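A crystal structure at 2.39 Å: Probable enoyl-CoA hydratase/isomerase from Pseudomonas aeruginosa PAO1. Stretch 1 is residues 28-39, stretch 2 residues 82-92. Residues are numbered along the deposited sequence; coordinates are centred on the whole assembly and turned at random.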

ATOM      1  N   ALA A  28      13.003 -21.537 -18.422  1.00 84.96           N
ATOM      2  CA  ALA A  28      14.046 -20.838 -17.685  1.00 67.42           C
ATOM      3  C   ALA A  28      14.573 -19.659 -18.493  1.00 64.73           C
ATOM      4  O   ALA A  28      14.730 -19.742 -19.715  1.00 72.66           O
ATOM      5  CB  ALA A  28      15.187 -21.796 -17.343  1.00 70.07           C
ATOM      6  N   LEU A  29      14.845 -18.558 -17.800  1.00 61.69           N
ATOM      7  CA  LEU A  29      15.278 -17.326 -18.451  1.00 67.78           C
ATOM      8  C   LEU A  29      16.773 -17.387 -18.749  1.00 76.52           C
ATOM      9  O   LEU A  29      17.590 -17.554 -17.836  1.00 78.65           O
ATOM     10  CB  LEU A  29      14.958 -16.121 -17.567  1.00 61.44           C
ATOM     11  CG  LEU A  29      13.480 -15.795 -17.344  1.00 65.02           C
ATOM     12  CD1 LEU A  29      13.297 -14.704 -16.291  1.00 62.75           C
ATOM     13  CD2 LEU A  29      12.811 -15.399 -18.651  1.00 59.08           C
ATOM     14  N   ASP A  30      17.131 -17.252 -20.024  1.00 65.14           N
ATOM     15  CA  ASP A  30      18.515 -17.098 -20.436  1.00 65.42           C
ATOM     16  C   ASP A  30      18.613 -15.872 -21.331  1.00 65.21           C
ATOM     17  O   ASP A  30      17.605 -15.267 -21.711  1.00 62.15           O
ATOM     18  CB  ASP A  30      19.048 -18.346 -21.154  1.00 74.59           C
ATOM     19  CG  ASP A  30      18.156 -18.800 -22.297  1.00 86.98           C
ATOM     20  OD1 ASP A  30      17.221 -18.067 -22.675  1.00 96.90           O
ATOM     21  OD2 ASP A  30      18.409 -19.900 -22.832  1.00 84.21           O
ATOM     22  N   ILE A  31      19.849 -15.495 -21.662  1.00 67.20           N
ATOM     23  CA  ILE A  31      20.062 -14.282 -22.462  1.00 63.69           C
ATOM     24  C   ILE A  31      19.293 -14.326 -23.774  1.00 66.08           C
ATOM     25  O   ILE A  31      18.663 -13.314 -24.132  1.00 66.41           O
ATOM     26  CB  ILE A  31      21.563 -14.014 -22.634  1.00 67.24           C
ATOM     27  CG1 ILE A  31      22.230 -13.899 -21.264  1.00 72.54           C
ATOM     28  CG2 ILE A  31      21.781 -12.713 -23.379  1.00 66.52           C
ATOM     29  CD1 ILE A  31      23.655 -13.374 -21.291  1.00 70.00           C
ATOM     30  N   PRO A  32      19.256 -15.438 -24.537  1.00 74.58           N
ATOM     31  CA  PRO A  32      18.431 -15.427 -25.760  1.00 69.07           C
ATOM     32  C   PRO A  32      16.964 -15.137 -25.495  1.00 66.62           C
ATOM     33  O   PRO A  32      16.348 -14.382 -26.254  1.00 75.12           O
ATOM     34  CB  PRO A  32      18.641 -16.828 -26.334  1.00 70.38           C
ATOM     35  CG  PRO A  32      19.958 -17.245 -25.837  1.00 71.44           C
ATOM     36  CD  PRO A  32      20.049 -16.681 -24.443  1.00 75.06           C
ATOM     37  N   THR A  33      16.386 -15.725 -24.445  1.00 62.76           N
ATOM     38  CA  THR A  33      14.994 -15.441 -24.110  1.00 60.53           C
ATOM     39  C   THR A  33      14.827 -13.994 -23.663  1.00 59.09           C
ATOM     40  O   THR A  33      13.920 -13.290 -24.128  1.00 57.80           O
ATOM     41  CB  THR A  33      14.514 -16.398 -23.017  1.00 59.56           C
ATOM     42  OG1 THR A  33      15.022 -17.712 -23.278  1.00 78.95           O
ATOM     43  CG2 THR A  33      12.997 -16.455 -22.980  1.00 58.32           C
ATOM     44  N   LEU A  34      15.697 -13.534 -22.759  1.00 61.39           N
ATOM     45  CA  LEU A  34      15.637 -12.154 -22.291  1.00 56.23           C
ATOM     46  C   LEU A  34      15.664 -11.180 -23.459  1.00 57.18           C
ATOM     47  O   LEU A  34      14.793 -10.315 -23.575  1.00 56.06           O
ATOM     48  CB  LEU A  34      16.792 -11.871 -21.329  1.00 56.22           C
ATOM     49  CG  LEU A  34      16.835 -12.676 -20.029  1.00 55.55           C
ATOM     50  CD1 LEU A  34      18.117 -12.388 -19.260  1.00 56.25           C
ATOM     51  CD2 LEU A  34      15.614 -12.387 -19.169  1.00 53.37           C
ATOM     52  N   GLU A  35      16.642 -11.334 -24.358  1.00 59.63           N
ATOM     53  CA  GLU A  35      16.794 -10.399 -25.470  1.00 63.71           C
ATOM     54  C   GLU A  35      15.629 -10.486 -26.452  1.00 61.55           C
ATOM     55  O   GLU A  35      15.175  -9.461 -26.971  1.00 61.63           O
ATOM     56  CB  GLU A  35      18.115 -10.654 -26.195  1.00 64.17           C
ATOM     57  CG  GLU A  35      19.351 -10.267 -25.403  1.00 77.78           C
ATOM     58  CD  GLU A  35      20.598 -10.213 -26.266  1.00 87.74           C
ATOM     59  OE1 GLU A  35      21.501 -11.053 -26.071  1.00 83.82           O
ATOM     60  OE2 GLU A  35      20.669  -9.334 -27.150  1.00 93.27           O
ATOM     61  N   ALA A  36      15.143 -11.698 -26.732  1.00 65.23           N
ATOM     62  CA  ALA A  36      14.068 -11.850 -27.709  1.00 69.04           C
ATOM     63  C   ALA A  36      12.798 -11.155 -27.235  1.00 64.91           C
ATOM     64  O   ALA A  36      12.217 -10.335 -27.955  1.00 64.93           O
ATOM     65  CB  ALA A  36      13.809 -13.333 -27.979  1.00 65.75           C
ATOM     66  N   LEU A  37      12.352 -11.478 -26.019  1.00 58.41           N
ATOM     67  CA  LEU A  37      11.219 -10.777 -25.423  1.00 58.92           C
ATOM     68  C   LEU A  37      11.508  -9.284 -25.309  1.00 58.95           C
ATOM     69  O   LEU A  37      10.613  -8.449 -25.476  1.00 55.32           O
ATOM     70  CB  LEU A  37      10.915 -11.391 -24.054  1.00 54.48           C
ATOM     71  CG  LEU A  37       9.678 -11.003 -23.245  1.00 56.09           C
ATOM     72  CD1 LEU A  37       8.434 -11.059 -24.103  1.00 57.44           C
ATOM     73  CD2 LEU A  37       9.538 -11.928 -22.040  1.00 62.08           C
ATOM     74  N   HIS A  38      12.756  -8.931 -25.036  1.00 56.61           N
ATOM     75  CA  HIS A  38      13.085  -7.520 -24.945  1.00 55.77           C
ATOM     76  C   HIS A  38      12.883  -6.804 -26.273  1.00 61.94           C
ATOM     77  O   HIS A  38      12.385  -5.682 -26.295  1.00 64.26           O
ATOM     78  CB  HIS A  38      14.504  -7.281 -24.442  1.00 56.12           C
ATOM     79  CG  HIS A  38      14.815  -5.834 -24.220  1.00 60.01           C
ATOM     80  ND1 HIS A  38      15.320  -5.352 -23.035  1.00 64.31           N
ATOM     81  CD2 HIS A  38      14.660  -4.759 -25.027  1.00 68.95           C
ATOM     82  CE1 HIS A  38      15.480  -4.044 -23.125  1.00 61.14           C
ATOM     83  NE2 HIS A  38      15.084  -3.659 -24.324  1.00 56.51           N
ATOM     84  N   VAL A  39      13.264  -7.434 -27.383  1.00 60.58           N
ATOM     85  CA  VAL A  39      13.092  -6.755 -28.666  1.00 62.62           C
ATOM     86  C   VAL A  39      11.637  -6.812 -29.123  1.00 62.54           C
ATOM     87  O   VAL A  39      11.120  -5.848 -29.700  1.00 67.77           O
ATOM     88  CB  VAL A  39      14.046  -7.350 -29.719  1.00 65.79           C
ATOM     89  CG1 VAL A  39      13.878  -6.648 -31.060  1.00 68.78           C
ATOM     90  CG2 VAL A  39      15.484  -7.245 -29.245  1.00 70.29           C
ATOM     91  N   SER A  82      32.241 -11.580 -17.908  1.00 97.85           N
ATOM     92  CA  SER A  82      31.648 -11.115 -19.156  1.00 96.82           C
ATOM     93  C   SER A  82      30.216 -11.594 -19.348  1.00 91.77           C
ATOM     94  O   SER A  82      29.531 -11.100 -20.251  1.00 90.32           O
ATOM     95  CB  SER A  82      32.504 -11.562 -20.344  1.00101.81           C
ATOM     96  OG  SER A  82      31.856 -11.289 -21.572  1.00101.01           O
ATOM     97  N   TYR A  83      29.756 -12.539 -18.532  1.00 93.45           N
ATOM     98  CA  TYR A  83      28.369 -12.980 -18.580  1.00 92.77           C
ATOM     99  C   TYR A  83      27.443 -11.806 -18.290  1.00 90.69           C
ATOM    100  O   TYR A  83      27.499 -11.211 -17.209  1.00 97.18           O
ATOM    101  CB  TYR A  83      28.155 -14.102 -17.565  1.00 87.12           C
ATOM    102  CG  TYR A  83      26.817 -14.797 -17.655  1.00 87.07           C
ATOM    103  CD1 TYR A  83      26.167 -14.948 -18.872  1.00 91.20           C
ATOM    104  CD2 TYR A  83      26.203 -15.300 -16.517  1.00 87.29           C
ATOM    105  CE1 TYR A  83      24.943 -15.588 -18.951  1.00 88.48           C
ATOM    106  CE2 TYR A  83      24.981 -15.937 -16.585  1.00 85.65           C
ATOM    107  CZ  TYR A  83      24.356 -16.078 -17.805  1.00 87.44           C
ATOM    108  OH  TYR A  83      23.137 -16.711 -17.875  1.00 88.56           O
ATOM    109  N   GLY A  84      26.598 -11.465 -19.259  1.00 79.44           N
ATOM    110  CA  GLY A  84      25.767 -10.284 -19.135  1.00 77.93           C
ATOM    111  C   GLY A  84      24.304 -10.567 -18.869  1.00 72.17           C
ATOM    112  O   GLY A  84      23.432  -9.868 -19.392  1.00 70.30           O
ATOM    113  N   TRP A  85      24.021 -11.581 -18.048  1.00 62.93           N
ATOM    114  CA  TRP A  85      22.633 -11.953 -17.792  1.00 60.80           C
ATOM    115  C   TRP A  85      21.912 -10.882 -16.983  1.00 59.07           C
ATOM    116  O   TRP A  85      20.801 -10.468 -17.335  1.00 55.07           O
ATOM    117  CB  TRP A  85      22.567 -13.300 -17.072  1.00 59.00           C
ATOM    118  CG  TRP A  85      21.162 -13.751 -16.820  1.00 56.11           C
ATOM    119  CD1 TRP A  85      20.398 -14.546 -17.624  1.00 62.57           C
ATOM    120  CD2 TRP A  85      20.343 -13.417 -15.692  1.00 50.88           C
ATOM    121  NE1 TRP A  85      19.157 -14.732 -17.065  1.00 64.94           N
ATOM    122  CE2 TRP A  85      19.098 -14.048 -15.879  1.00 60.78           C
ATOM    123  CE3 TRP A  85      20.544 -12.646 -14.543  1.00 53.33           C
ATOM    124  CZ2 TRP A  85      18.058 -13.932 -14.958  1.00 61.39           C
ATOM    125  CZ3 TRP A  85      19.511 -12.532 -13.631  1.00 51.54           C
ATOM    126  CH2 TRP A  85      18.285 -13.172 -13.843  1.00 53.86           C
ATOM    127  N   THR A  86      22.525 -10.434 -15.881  1.00 56.88           N
ATOM    128  CA  THR A  86      21.896  -9.417 -15.042  1.00 49.20           C
ATOM    129  C   THR A  86      21.575  -8.165 -15.847  1.00 49.51           C
ATOM    130  O   THR A  86      20.498  -7.577 -15.694  1.00 51.93           O
ATOM    131  CB  THR A  86      22.803  -9.078 -13.856  1.00 54.85           C
ATOM    132  OG1 THR A  86      22.898 -10.212 -12.982  1.00 59.89           O
ATOM    133  CG2 THR A  86      22.254  -7.890 -13.076  1.00 47.79           C
ATOM    134  N   GLU A  87      22.489  -7.763 -16.733  1.00 54.37           N
ATOM    135  CA  GLU A  87      22.266  -6.574 -17.547  1.00 54.52           C
ATOM    136  C   GLU A  87      21.087  -6.768 -18.494  1.00 56.94           C
ATOM    137  O   GLU A  87      20.280  -5.851 -18.691  1.00 53.04           O
ATOM    138  CB  GLU A  87      23.538  -6.230 -18.327  1.00 66.40           C
ATOM    139  CG  GLU A  87      24.712  -5.756 -17.463  1.00 88.53           C
ATOM    140  CD  GLU A  87      25.253  -6.837 -16.537  1.00 96.44           C
ATOM    141  OE1 GLU A  87      25.335  -8.006 -16.969  1.00 85.44           O
ATOM    142  OE2 GLU A  87      25.581  -6.523 -15.373  1.00 99.35           O
ATOM    143  N   ALA A  88      20.963  -7.960 -19.082  1.00 57.92           N
ATOM    144  CA  ALA A  88      19.859  -8.223 -19.998  1.00 55.84           C
ATOM    145  C   ALA A  88      18.532  -8.319 -19.256  1.00 50.75           C
ATOM    146  O   ALA A  88      17.493  -7.889 -19.771  1.00 46.14           O
ATOM    147  CB  ALA A  88      20.125  -9.504 -20.788  1.00 67.79           C
ATOM    148  N   ALA A  89      18.543  -8.884 -18.045  1.00 53.51           N
ATOM    149  CA  ALA A  89      17.305  -9.035 -17.289  1.00 53.67           C
ATOM    150  C   ALA A  89      16.782  -7.687 -16.803  1.00 56.12           C
ATOM    151  O   ALA A  89      15.585  -7.402 -16.921  1.00 44.07           O
ATOM    152  CB  ALA A  89      17.519  -9.987 -16.113  1.00 50.85           C
ATOM    153  N   HIS A  90      17.666  -6.842 -16.261  1.00 49.85           N
ATOM    154  CA  HIS A  90      17.231  -5.550 -15.738  1.00 42.90           C
ATOM    155  C   HIS A  90      16.720  -4.633 -16.842  1.00 42.96           C
ATOM    156  O   HIS A  90      15.807  -3.834 -16.608  1.00 42.41           O
ATOM    157  CB  HIS A  90      18.370  -4.873 -14.976  1.00 48.14           C
ATOM    158  CG  HIS A  90      18.677  -5.509 -13.657  1.00 44.49           C
ATOM    159  ND1 HIS A  90      19.616  -4.999 -12.786  1.00 50.16           N
ATOM    160  CD2 HIS A  90      18.168  -6.612 -13.058  1.00 45.04           C
ATOM    161  CE1 HIS A  90      19.673  -5.761 -11.709  1.00 60.31           C
ATOM    162  NE2 HIS A  90      18.805  -6.747 -11.849  1.00 58.56           N
ATOM    163  N   ALA A  91      17.292  -4.723 -18.044  1.00 43.19           N
ATOM    164  CA  ALA A  91      16.757  -3.947 -19.156  1.00 44.91           C
ATOM    165  C   ALA A  91      15.366  -4.436 -19.541  1.00 42.69           C
ATOM    166  O   ALA A  91      14.495  -3.633 -19.893  1.00 43.04           O
ATOM    167  CB  ALA A  91      17.703  -4.011 -20.353  1.00 48.41           C
ATOM    168  N   LEU A  92      15.138  -5.749 -19.463  1.00 51.98           N
ATOM    169  CA  LEU A  92      13.832  -6.303 -19.810  1.00 48.34           C
ATOM    170  C   LEU A  92      12.780  -5.937 -18.769  1.00 44.88           C
ATOM    171  O   LEU A  92      11.662  -5.542 -19.117  1.00 47.15           O
ATOM    172  CB  LEU A  92      13.930  -7.821 -19.963  1.00 42.37           C
ATOM    173  CG  LEU A  92      12.606  -8.588 -20.044  1.00 41.76           C
ATOM    174  CD1 LEU A  92      11.845  -8.236 -21.313  1.00 48.53           C
ATOM    175  CD2 LEU A  92      12.850 -10.086 -19.957  1.00 58.64           C
TER

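Two helices, 31-39 and 85-92, form the backbone of this contact. Their N-to-C directions differ by 27°, so they run roughly parallel, and their axes approach to 9.1 Å. The register is set by three CA pairs: I31 CA to W85 CA at 5.8 Å, L34 CA to A89 CA at 6.1 Å, and H38 CA to L92 CA at 5.3 Å. Across both helices the pairs advance by three or four residues, as expected when about one turn separates successive contacts. Each helix is held by i to i+4 backbone hydrogen bonds, from L34 N to D30 O (2.8 Å) through V39 N to E35 O (2.8 Å) in the first, and from A88 N to G84 O (3.1 Å) through L92 N to A88 O (3.2 Å) in the second.

The first helix begins with a side-chain cap. D30, at the N-cap position with chi1 at 52° (p), accepts from T33 N at its OD1 (3.1 Å, N-H...acceptor angle 156°), which satisfies an amide that has no preceding helical turn to bond to. The same D30 OD1 receives T33 OG1 at 2.3 Å, a very short separation. G84 occupies the N-cap position of the second helix, where the absence of a side chain leaves no equivalent side-chain cap.

L34 is the centre of the packing. Its CA-to-CB bond points toward the second helix, and its side chain sits as a knob among W85, A88, A89 and L92. The coordinates show L34 CD1 reaching the W85 end of this hole, 3.8 Å from A88 CB and 4.0 Å from A89 CB, while L34 CD2 lies 3.7 Å from L92 CD2. Small alanine side chains at these two positions line the hole without filling it. L34 CD1 also lies over the face of the W85 indole, 3.7 Å from the centroid of the five-membered ring and 26° off its normal, a CH-pi contact.

The edge of the same indole does different work. W85 NE1 donates to L29 O at 3.3 Å with an angle of 145°, a weak hydrogen bond, but the only one between the stretches. W85 therefore combines an apolar face with a polar edge directed at the backbone just before the first helix.

I31 flanks this region. Its CA-to-CB bond points sideways, yet the end of the side chain comes nearer: I31 CD1 reaches Y83 CE1 at 3.5 Å and I31 CG1 lies 4.1 Å from W85 CD1. The contact thus extends into the loop preceding the second helix.

Towards the C-terminal end, L92, the residue with the most area covered by the opposing stretch, also meets L37, whose CG lies 4.0 Å from L92 CD1. H38, with chi1 at -175° (t), brings CE1 to 3.6 Å from A91 CB and 3.4 Å from A91 O. L92 N lies near the plane of its ring, 3.6 Å from H38 ND1; this amide is already bonded to A88 O, and the approach is one of packing.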